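Local coordinates for Card1 endonuclease domain-containing protein (Vibrio cholerae, PDB 1XMX) that is of unknown function but carries a Card1-like endonuclease domain of the PD-(D/E)xK clan and probably binds nucleic acid, at residues Met3-Gly8 with Glu80-Arg85; Thr19-His24 with Arg29-Ile34; Ile306-Thr311 with Asp319-Lys324; Ser327-Leu332 with Ala337-Val342. All coordinates share one frame; numbering follows the deposited sequence.

Interaction 1: residues Met3-Gly8 with Glu80-Arg85; sequences MAIHVG and ETLKAR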
# COMPACT_ATOMS: atom_id res chain seq x y z
N MET A 3 23.93 -1.45 24.25
CA MET A 3 24.63 -0.25 23.84
C MET A 3 24.45 0.03 22.35
O MET A 3 24.90 1.08 21.84
CB MET A 3 26.11 -0.29 24.27
CG MET A 3 26.32 -0.49 25.82
SD MET A 3 25.14 0.45 26.85
CE MET A 3 25.82 2.10 26.56
N ALA A 4 23.82 -0.88 21.61
CA ALA A 4 23.73 -0.66 20.17
C ALA A 4 22.56 0.27 19.85
O ALA A 4 21.39 -0.06 20.12
CB ALA A 4 23.60 -2.01 19.38
N ILE A 5 22.85 1.39 19.21
CA ILE A 5 21.72 2.25 18.79
C ILE A 5 21.86 2.80 17.40
O ILE A 5 22.98 2.89 16.88
CB ILE A 5 21.44 3.35 19.84
CG1 ILE A 5 22.24 4.59 19.63
CG2 ILE A 5 21.82 2.92 21.21
CD1 ILE A 5 21.72 5.71 20.59
N HIS A 6 20.74 3.15 16.76
CA HIS A 6 20.74 3.89 15.50
C HIS A 6 20.54 5.40 15.71
O HIS A 6 19.91 5.80 16.68
CB HIS A 6 19.60 3.36 14.59
CG HIS A 6 19.89 2.01 14.02
ND1 HIS A 6 19.17 1.45 12.99
CD2 HIS A 6 20.88 1.12 14.31
CE1 HIS A 6 19.66 0.26 12.69
NE2 HIS A 6 20.70 0.04 13.46
N VAL A 7 21.05 6.23 14.79
CA VAL A 7 20.65 7.61 14.74
C VAL A 7 20.14 7.87 13.33
O VAL A 7 20.72 7.39 12.38
CB VAL A 7 21.79 8.57 15.11
CG1 VAL A 7 21.31 10.05 14.95
CG2 VAL A 7 22.23 8.30 16.57
N GLY A 8 19.02 8.60 13.19
CA GLY A 8 18.46 8.87 11.86
C GLY A 8 17.96 10.27 11.79
O GLY A 8 17.73 10.88 12.84
N GLU A 80 29.03 13.54 21.63
CA GLU A 80 30.02 13.50 22.70
C GLU A 80 29.36 12.81 23.92
O GLU A 80 29.96 11.99 24.57
CB GLU A 80 30.54 14.93 22.99
CG GLU A 80 31.88 15.04 23.70
CD GLU A 80 33.17 14.75 22.85
OE1 GLU A 80 33.48 13.57 22.53
OE2 GLU A 80 33.94 15.71 22.57
N THR A 81 28.10 13.10 24.19
CA THR A 81 27.34 12.40 25.20
C THR A 81 27.23 10.89 24.85
O THR A 81 27.27 10.04 25.73
CB THR A 81 25.89 12.98 25.32
OG1 THR A 81 25.92 14.40 25.50
CG2 THR A 81 25.15 12.35 26.49
N LEU A 82 27.06 10.56 23.58
CA LEU A 82 26.91 9.16 23.21
C LEU A 82 28.26 8.49 23.37
O LEU A 82 28.34 7.40 23.88
CB LEU A 82 26.46 9.01 21.76
CG LEU A 82 25.05 9.52 21.47
CD1 LEU A 82 24.73 9.35 19.97
CD2 LEU A 82 24.02 8.82 22.44
N LYS A 83 29.31 9.14 22.89
CA LYS A 83 30.64 8.61 23.03
C LYS A 83 30.98 8.38 24.51
O LYS A 83 31.57 7.34 24.84
CB LYS A 83 31.68 9.54 22.40
CG LYS A 83 33.08 8.99 22.51
CD LYS A 83 33.21 7.72 21.65
CE LYS A 83 34.63 7.11 21.76
NZ LYS A 83 35.66 8.19 21.50
N ALA A 84 30.59 9.31 25.39
CA ALA A 84 30.99 9.20 26.82
C ALA A 84 30.35 7.99 27.47
O ALA A 84 30.89 7.40 28.38
CB ALA A 84 30.65 10.50 27.61
N ARG A 85 29.19 7.58 26.96
CA ARG A 85 28.51 6.39 27.47
C ARG A 85 28.98 5.07 26.88
O ARG A 85 28.61 4.03 27.37
CB ARG A 85 27.04 6.49 27.17
CG ARG A 85 26.34 7.58 27.91
CD ARG A 85 24.84 7.29 27.79
NE ARG A 85 24.06 8.51 27.75
CZ ARG A 85 23.19 8.83 26.79
NH1 ARG A 85 22.95 7.99 25.77
NH2 ARG A 85 22.55 9.99 26.88

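Interaction 2: residues Thr19-His24 with Arg29-Ile34; sequences TPLLDH and RHIIFI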
# COMPACT_ATOMS: atom_id res chain seq x y z
N THR A 19 12.54 0.57 8.67
CA THR A 19 12.71 -0.81 8.19
C THR A 19 14.01 -1.56 8.63
O THR A 19 13.96 -2.76 8.86
CB THR A 19 12.44 -0.92 6.68
OG1 THR A 19 13.35 -0.10 5.96
CG2 THR A 19 11.00 -0.45 6.35
N PRO A 20 15.18 -0.88 8.68
CA PRO A 20 16.33 -1.50 9.32
C PRO A 20 16.09 -2.01 10.75
O PRO A 20 16.64 -3.07 11.13
CB PRO A 20 17.37 -0.37 9.31
CG PRO A 20 16.97 0.48 8.06
CD PRO A 20 15.51 0.46 8.11
N LEU A 21 15.31 -1.29 11.55
CA LEU A 21 15.03 -1.76 12.93
C LEU A 21 14.04 -2.90 13.00
O LEU A 21 13.95 -3.56 14.02
CB LEU A 21 14.54 -0.58 13.79
CG LEU A 21 15.60 0.55 14.01
CD1 LEU A 21 14.92 1.80 14.42
CD2 LEU A 21 16.70 0.15 15.04
N LEU A 22 13.24 -3.10 11.96
CA LEU A 22 12.31 -4.22 11.93
C LEU A 22 12.93 -5.53 11.40
O LEU A 22 12.30 -6.62 11.48
CB LEU A 22 11.04 -3.85 11.12
CG LEU A 22 10.26 -2.60 11.53
CD1 LEU A 22 9.02 -2.46 10.68
CD2 LEU A 22 9.87 -2.62 13.04
N ASP A 23 14.12 -5.42 10.80
CA ASP A 23 14.80 -6.54 10.17
C ASP A 23 15.24 -7.34 11.37
O ASP A 23 15.81 -6.79 12.32
CB ASP A 23 16.06 -5.99 9.44
CG ASP A 23 16.79 -7.00 8.64
OD1 ASP A 23 17.14 -8.10 9.13
OD2 ASP A 23 16.97 -6.75 7.44
N HIS A 24 15.02 -8.64 11.34
CA HIS A 24 15.39 -9.47 12.51
C HIS A 24 16.88 -9.54 12.73
O HIS A 24 17.31 -9.97 13.82
CB HIS A 24 14.89 -10.91 12.29
CG HIS A 24 13.40 -11.04 12.33
ND1 HIS A 24 12.75 -12.25 12.29
CD2 HIS A 24 12.43 -10.10 12.41
CE1 HIS A 24 11.45 -12.06 12.33
NE2 HIS A 24 11.23 -10.76 12.42
N ARG A 29 18.06 -1.94 19.30
CA ARG A 29 16.61 -1.82 19.55
C ARG A 29 16.27 -0.44 20.10
O ARG A 29 15.34 -0.25 20.85
CB ARG A 29 16.07 -2.97 20.43
CG ARG A 29 16.82 -3.12 21.73
CD ARG A 29 16.39 -4.34 22.60
NE ARG A 29 17.23 -4.48 23.83
CZ ARG A 29 17.43 -3.51 24.73
NH1 ARG A 29 16.89 -2.30 24.53
NH2 ARG A 29 18.17 -3.73 25.83
N HIS A 30 17.09 0.53 19.70
CA HIS A 30 16.91 1.91 20.08
C HIS A 30 17.39 2.80 18.94
O HIS A 30 18.35 2.46 18.23
CB HIS A 30 17.65 2.26 21.39
CG HIS A 30 17.30 3.62 21.93
ND1 HIS A 30 18.12 4.73 21.77
CD2 HIS A 30 16.20 4.07 22.59
CE1 HIS A 30 17.56 5.78 22.34
NE2 HIS A 30 16.39 5.42 22.82
N ILE A 31 16.69 3.92 18.75
CA ILE A 31 17.08 4.92 17.77
C ILE A 31 16.79 6.29 18.30
O ILE A 31 15.76 6.54 18.94
CB ILE A 31 16.37 4.71 16.38
CG1 ILE A 31 16.74 5.83 15.37
CG2 ILE A 31 14.80 4.55 16.57
CD1 ILE A 31 16.47 5.49 13.88
N ILE A 32 17.69 7.21 17.97
CA ILE A 32 17.47 8.63 18.25
C ILE A 32 17.28 9.28 16.94
O ILE A 32 18.15 9.19 16.03
CB ILE A 32 18.72 9.25 18.97
CG1 ILE A 32 18.91 8.54 20.31
CG2 ILE A 32 18.64 10.80 19.12
CD1 ILE A 32 20.19 8.81 20.97
N PHE A 33 16.12 9.92 16.81
CA PHE A 33 15.80 10.65 15.58
C PHE A 33 16.24 12.08 15.82
O PHE A 33 16.03 12.60 16.89
CB PHE A 33 14.30 10.62 15.33
CG PHE A 33 13.76 9.26 15.01
CD1 PHE A 33 13.93 8.71 13.74
CD2 PHE A 33 13.03 8.57 15.95
CE1 PHE A 33 13.38 7.46 13.43
CE2 PHE A 33 12.49 7.31 15.64
CZ PHE A 33 12.67 6.77 14.38
N ILE A 34 16.86 12.69 14.83
CA ILE A 34 17.25 14.09 14.86
C ILE A 34 16.24 14.84 13.96
O ILE A 34 15.91 14.36 12.89
CB ILE A 34 18.67 14.26 14.29
CG1 ILE A 34 19.70 13.77 15.30
CG2 ILE A 34 18.98 15.74 13.90
CD1 ILE A 34 21.01 13.37 14.66

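Interaction 3: residues Ile306-Thr311 with Asp319-Lys324; sequences IIECKT and DDTLYK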
# COMPACT_ATOMS: atom_id res chain seq x y z
N ILE A 306 -0.75 0.22 -4.01
CA ILE A 306 -2.21 0.34 -4.01
C ILE A 306 -2.84 -0.01 -5.37
O ILE A 306 -2.45 0.49 -6.44
CB ILE A 306 -2.67 1.79 -3.68
CG1 ILE A 306 -2.11 2.25 -2.36
CG2 ILE A 306 -4.26 1.88 -3.59
CD1 ILE A 306 -2.23 3.80 -2.28
N ILE A 307 -3.91 -0.78 -5.30
CA ILE A 307 -4.63 -1.15 -6.50
C ILE A 307 -6.07 -0.67 -6.37
O ILE A 307 -6.78 -1.04 -5.39
CB ILE A 307 -4.59 -2.68 -6.70
CG1 ILE A 307 -3.15 -3.17 -6.72
CG2 ILE A 307 -5.34 -3.07 -8.04
CD1 ILE A 307 -3.01 -4.69 -6.64
N GLU A 308 -6.48 0.18 -7.32
CA GLU A 308 -7.86 0.57 -7.44
C GLU A 308 -8.47 -0.36 -8.48
O GLU A 308 -7.89 -0.53 -9.56
CB GLU A 308 -8.00 1.99 -7.99
CG GLU A 308 -9.44 2.51 -7.89
CD GLU A 308 -9.55 4.00 -8.12
OE1 GLU A 308 -8.50 4.68 -8.12
OE2 GLU A 308 -10.68 4.51 -8.33
N CYS A 309 -9.61 -0.95 -8.13
CA CYS A 309 -10.44 -1.71 -9.10
C CYS A 309 -11.67 -0.89 -9.56
O CYS A 309 -12.40 -0.35 -8.74
CB CYS A 309 -10.85 -3.06 -8.52
SG CYS A 309 -9.38 -3.96 -8.00
N LYS A 310 -11.82 -0.72 -10.87
CA LYS A 310 -13.05 -0.19 -11.46
C LYS A 310 -13.76 -1.27 -12.29
O LYS A 310 -13.14 -2.01 -13.07
CB LYS A 310 -12.80 1.06 -12.29
CG LYS A 310 -12.48 2.30 -11.45
CD LYS A 310 -12.27 3.53 -12.33
CE LYS A 310 -13.56 4.12 -12.87
NZ LYS A 310 -14.63 4.00 -11.80
N THR A 311 -15.07 -1.38 -12.06
CA THR A 311 -15.97 -2.17 -12.92
C THR A 311 -16.84 -1.29 -13.88
O THR A 311 -17.44 -1.82 -14.80
CB THR A 311 -16.91 -3.04 -12.08
OG1 THR A 311 -17.59 -2.17 -11.17
CG2 THR A 311 -16.14 -4.11 -11.27
N ASP A 319 -12.42 13.46 -15.77
CA ASP A 319 -12.46 12.35 -14.79
C ASP A 319 -11.30 12.43 -13.77
O ASP A 319 -10.17 12.70 -14.13
CB ASP A 319 -12.47 11.00 -15.49
CG ASP A 319 -13.01 9.88 -14.59
OD1 ASP A 319 -12.24 9.31 -13.74
OD2 ASP A 319 -14.22 9.57 -14.73
N ASP A 320 -11.60 12.20 -12.50
CA ASP A 320 -10.64 12.42 -11.43
C ASP A 320 -9.91 11.14 -10.99
O ASP A 320 -9.01 11.22 -10.16
CB ASP A 320 -11.29 13.14 -10.22
CG ASP A 320 -12.08 12.18 -9.30
OD1 ASP A 320 -12.41 11.06 -9.74
OD2 ASP A 320 -12.38 12.55 -8.13
N THR A 321 -10.30 9.99 -11.55
CA THR A 321 -9.83 8.65 -11.07
C THR A 321 -8.28 8.53 -10.92
O THR A 321 -7.77 8.10 -9.90
CB THR A 321 -10.38 7.49 -11.98
OG1 THR A 321 -11.80 7.34 -11.75
CG2 THR A 321 -9.70 6.20 -11.64
N LEU A 322 -7.58 8.92 -11.98
CA LEU A 322 -6.15 8.77 -12.11
C LEU A 322 -5.36 9.86 -11.34
O LEU A 322 -4.32 9.55 -10.77
CB LEU A 322 -5.78 8.80 -13.59
CG LEU A 322 -6.30 7.59 -14.38
CD1 LEU A 322 -5.79 7.78 -15.77
CD2 LEU A 322 -5.76 6.26 -13.84
N TYR A 323 -5.82 11.11 -11.37
CA TYR A 323 -5.23 12.18 -10.54
C TYR A 323 -5.38 11.90 -9.06
O TYR A 323 -4.45 12.15 -8.27
CB TYR A 323 -5.92 13.51 -10.79
CG TYR A 323 -5.65 14.02 -12.11
CD1 TYR A 323 -4.35 14.27 -12.51
CD2 TYR A 323 -6.68 14.25 -12.99
CE1 TYR A 323 -4.08 14.75 -13.78
CE2 TYR A 323 -6.42 14.72 -14.24
CZ TYR A 323 -5.12 14.97 -14.63
OH TYR A 323 -4.92 15.49 -15.91
N LYS A 324 -6.56 11.41 -8.70
CA LYS A 324 -6.82 11.02 -7.33
C LYS A 324 -6.00 9.82 -6.90
O LYS A 324 -5.48 9.80 -5.79
CB LYS A 324 -8.29 10.72 -7.13
CG LYS A 324 -8.62 10.39 -5.71
CD LYS A 324 -10.00 9.75 -5.68
CE LYS A 324 -10.70 9.87 -4.36
NZ LYS A 324 -10.28 8.81 -3.38

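Interaction 4: residues Ser327-Leu332 with Ala337-Val342; sequences SLRDLL and ARAMLV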
# COMPACT_ATOMS: atom_id res chain seq x y z
N SER A 327 -2.49 10.82 -6.28
CA SER A 327 -2.43 11.65 -5.13
C SER A 327 -2.48 10.82 -3.82
O SER A 327 -1.84 11.16 -2.82
CB SER A 327 -3.57 12.62 -5.21
OG SER A 327 -3.92 13.01 -3.92
N LEU A 328 -3.28 9.77 -3.80
CA LEU A 328 -3.29 8.87 -2.67
C LEU A 328 -1.93 8.16 -2.47
O LEU A 328 -1.37 8.10 -1.38
CB LEU A 328 -4.34 7.82 -2.91
CG LEU A 328 -5.74 8.33 -2.64
CD1 LEU A 328 -6.61 7.13 -2.96
CD2 LEU A 328 -5.81 8.66 -1.19
N ARG A 329 -1.39 7.67 -3.56
CA ARG A 329 -0.13 6.99 -3.60
C ARG A 329 0.96 7.84 -2.86
O ARG A 329 1.52 7.43 -1.82
CB ARG A 329 0.14 6.76 -5.08
CG ARG A 329 1.43 6.06 -5.44
CD ARG A 329 2.22 7.07 -6.17
NE ARG A 329 2.26 6.82 -7.58
CZ ARG A 329 2.63 7.75 -8.44
NH1 ARG A 329 2.92 8.97 -7.99
NH2 ARG A 329 2.69 7.48 -9.74
N ASP A 330 1.19 9.05 -3.37
CA ASP A 330 2.12 10.02 -2.77
C ASP A 330 1.90 10.24 -1.29
O ASP A 330 2.80 10.05 -0.47
CB ASP A 330 2.02 11.35 -3.53
CG ASP A 330 2.42 11.20 -5.03
OD1 ASP A 330 3.28 10.29 -5.35
OD2 ASP A 330 1.89 11.98 -5.89
N LEU A 331 0.67 10.61 -0.94
CA LEU A 331 0.31 11.02 0.39
C LEU A 331 0.29 9.86 1.39
O LEU A 331 0.41 10.09 2.59
CB LEU A 331 -1.08 11.69 0.35
CG LEU A 331 -1.09 13.24 0.31
CD1 LEU A 331 -1.85 13.80 -0.83
CD2 LEU A 331 -1.65 13.84 1.61
N LEU A 332 0.09 8.63 0.92
CA LEU A 332 -0.02 7.49 1.86
C LEU A 332 1.24 6.61 1.96
O LEU A 332 1.40 5.78 2.89
CB LEU A 332 -1.28 6.63 1.53
CG LEU A 332 -2.69 7.32 1.57
CD1 LEU A 332 -3.76 6.37 1.18
CD2 LEU A 332 -3.10 7.89 2.92
N ALA A 337 6.12 4.74 -3.09
CA ALA A 337 4.82 4.04 -3.26
C ALA A 337 4.42 3.88 -4.74
O ALA A 337 4.80 4.67 -5.64
CB ALA A 337 3.72 4.65 -2.42
N ARG A 338 3.70 2.81 -5.02
CA ARG A 338 3.28 2.51 -6.40
C ARG A 338 1.78 2.24 -6.46
O ARG A 338 1.21 1.74 -5.51
CB ARG A 338 4.04 1.31 -6.94
CG ARG A 338 5.36 1.80 -7.49
CD ARG A 338 6.53 0.83 -7.59
NE ARG A 338 6.21 -0.58 -7.73
CZ ARG A 338 6.12 -1.28 -8.87
NH1 ARG A 338 6.24 -0.72 -10.09
NH2 ARG A 338 5.85 -2.54 -8.76
N ALA A 339 1.17 2.57 -7.58
CA ALA A 339 -0.26 2.34 -7.72
C ALA A 339 -0.67 1.85 -9.11
O ALA A 339 -0.10 2.20 -10.14
CB ALA A 339 -1.09 3.62 -7.30
N MET A 340 -1.71 1.04 -9.09
CA MET A 340 -2.23 0.42 -10.28
C MET A 340 -3.77 0.65 -10.38
O MET A 340 -4.47 0.65 -9.36
CB MET A 340 -1.98 -1.07 -10.12
CG MET A 340 -2.77 -1.88 -11.11
SD MET A 340 -2.37 -3.61 -11.13
CE MET A 340 -0.78 -3.61 -12.05
N LEU A 341 -4.28 0.81 -11.59
CA LEU A 341 -5.76 0.75 -11.77
C LEU A 341 -6.10 -0.52 -12.53
O LEU A 341 -5.59 -0.74 -13.63
CB LEU A 341 -6.28 2.00 -12.47
CG LEU A 341 -7.72 2.04 -12.97
CD1 LEU A 341 -8.69 1.90 -11.80
CD2 LEU A 341 -7.95 3.38 -13.73
N VAL A 342 -6.94 -1.37 -11.94
CA VAL A 342 -7.46 -2.53 -12.68
C VAL A 342 -8.88 -2.17 -13.16
O VAL A 342 -9.73 -1.81 -12.35
CB VAL A 342 -7.46 -3.82 -11.81
CG1 VAL A 342 -8.13 -4.98 -12.58
CG2 VAL A 342 -5.97 -4.15 -11.35
O HOH W 1 2.85 4.11 -9.54

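Interaction 1: residues Met3-Gly8 with Glu80-Arg85
Leu82 pushes its isobutyl group from helix 68-85 against strand 4-9, giving one methyl to each of two strand residues. Its CD2 meets CD1 of Ile5 at 4.3 Å, and its CD1 meets CG2 of Val7 at the same distance of 4.3 Å. Ile5 and Val7 lie two residues apart on the strand, so they project from the same face of the sheet, and the fork of the leucine spans both. With CG anti to the carbonyl carbon (chi1 -67°) and CD1 continuing the extended chain, the leucine directs both branches at the strand. The third touch lies just ahead of the strand, where Met3 CE comes within 3.5 Å of the carbonyl O of Arg85. Bends at chi2 (-40°) and chi3 (-72°) curl the methionine so that its terminal methyl, and not its sulfur, makes this approach. The N of Arg85 makes weak bonds to the O of Thr81 and of Leu82. Its side chain folds back, so that Thr81 O lies 4.1 Å above one face of the Arg85 guanidinium, offset toward its rim, while NH1 forms a long, weak ion pair with Glu87.

Strand 88-92, which follows the helix, runs parallel to strand 4-9, and its Val89 also touches Val7 and Leu82. Strand 30-35 flanks strand 4-9 on the other edge. Across the sheet His6 faces Pro20 and Leu21 of helix 15-22, so helices cover both faces of the parallel strands, as in a Rossmann-like alpha/beta fold.

Interaction 2: residues Thr19-His24 with Arg29-Ile34
Leu21 packs on Ile31 in an apolar side-chain contact between the helix and second strand of a beta-alpha-beta unit formed by strand 4-9, helix 15-22 and strand 30-35. One methyl does most of the work: Leu21 CD1 lies 3.5 Å from Ile31 CG2, closer than carbon atoms usually come, and 3.8 Å from CB of the same isoleucine. It is also 4.0 Å from Ile31 CD1, and therefore sits against the branch point and not just at the end of the chain. With CG1 anti to the backbone N (chi1 177°), CG2 stands between the backbone N and the carbonyl carbon, where the leucine methyl meets it. Leu21 CD2 reaches back along the strand to the carbonyl O of His30, at 4.3 Å. On the strand, Ile31 CG1 lies over the centre of the Phe33 ring, 4.1 Å above its plane. Leu50 of helix 40-52 touches both Leu21 and Phe33, and His6 of strand 4-9 also meets Leu21, so the pair is built into a larger buried layer. With no polar bond between helix and strand here, the contact rests on dispersion and shape, and the shortest methyl approach marks tight packing.

Interaction 3: residues Ile306-Thr311 with Asp319-Lys324
Glu308 and Thr321 mark the closest backbone approach, their CA atoms 9.1 Å apart, where strand 303-310 faces the first turn of helix 321-333. Glu308, Cys309 and Lys310 read as the E-x-K half of a PD-(D/E)xK nuclease motif, in keeping with the Card1-like endonuclease family; Asp295, whose OD2 accepts from Cys309 N, is probably the preceding acidic member. Glu308 and Lys310, alternate residues of the strand, extend from the same face and reach Thr321 together. Its methyl carries most of the contact: CG2 lies 3.8 Å from Glu308 OE2 and, equally, 3.8 Å from Lys310 CD. The glutamate arrives with an extended chain, whereas the lysine bends at chi3 and chi4, so that methylenes and not its NZ lie beside the threonine, CE being 3.8 Å from Thr321 OG1. Both side chains pass Thr321 at a slant.

Two bonds to one carboxylate oxygen hold Thr321, and its chi1 of -71° puts CG2 anti to the backbone N, on the strand side, with OG1 beside that N. Thr321 thus turns its methyl to the two strand residues and its hydroxyl to Asp319. Leu341 of the neighbouring strand 338-343 touches Glu308, Lys310 and Thr321, and Met314 also packs on the threonine. The shared acceptor is Asp319 OD1, which receives Thr321 OG1 at 2.8 Å nearly in line with its C-O bond and, in a capping bond, Thr321 N at 3.0 Å on its anti side, 29° out of the carboxylate plane.

Interaction 4: residues Ser327-Leu332 with Ala337-Val342
Arg329 packs the aliphatic part of its side chain on Ala337 and Ala339, where helix 321-333 meets strand 338-343. Its CG lies 4.0 Å from Ala337 CB and also 4.0 Å from Ala339 CB, so the two alanines, alternate residues along the chain, receive the same methylene. The small methyls let the backbones come close, the CA atoms of Arg329 and Ala337 being 5.8 Å apart and Ala337 CB 3.6 Å from the carbonyl O of Arg329. Arg329 CD also lies 3.6 Å from the carbonyl O of Ala337.

Among the polar interactions, the chain bends at chi2 (-114°) and chi3 and so carries the guanidinium to its partners. NH1 forms a salt bridge with Asp330 OD1 at 3.0 Å; the oxygen lies in the guanidinium plane and is met on its syn side, 30° out of the carboxylate plane. NH2 is held by the carbonyl O of Leu358, with a weaker bond to that of Gly359. A water accepts from Ala339 N at 3.0 Å and, weakly, from Arg329 NH2, linking helix and strand indirectly.

Strand 338-343 runs parallel to strand 303-310, with Arg338 and Met340 bonded to Ile306, so the helix is the crossover of a beta-alpha-beta unit within the PD-(D/E)xK-like endonuclease core.

Overall arrangement
The four contacts fall into two pairs, one in each of two separate sheets. Interactions 1 and 2 have centres 13 Å apart and meet along strands 4-9 and 30-35, where His6 N lies 2.9 Å from His30 O, a probable hydrogen bond. Interactions 3 and 4 are closer, with centres 9 Å apart, and share helix 321-333; their strands join through a probable bond of 2.7 Å between Glu308 O and Val342 N. Only interaction 3 includes the putative E-x-K residues, while interaction 4 uses a later part of the same helix. Interactions 2 and 3 are about 35 Å apart between centres, whereas interactions 2 and 4 approach to about 12 Å between nearest atoms.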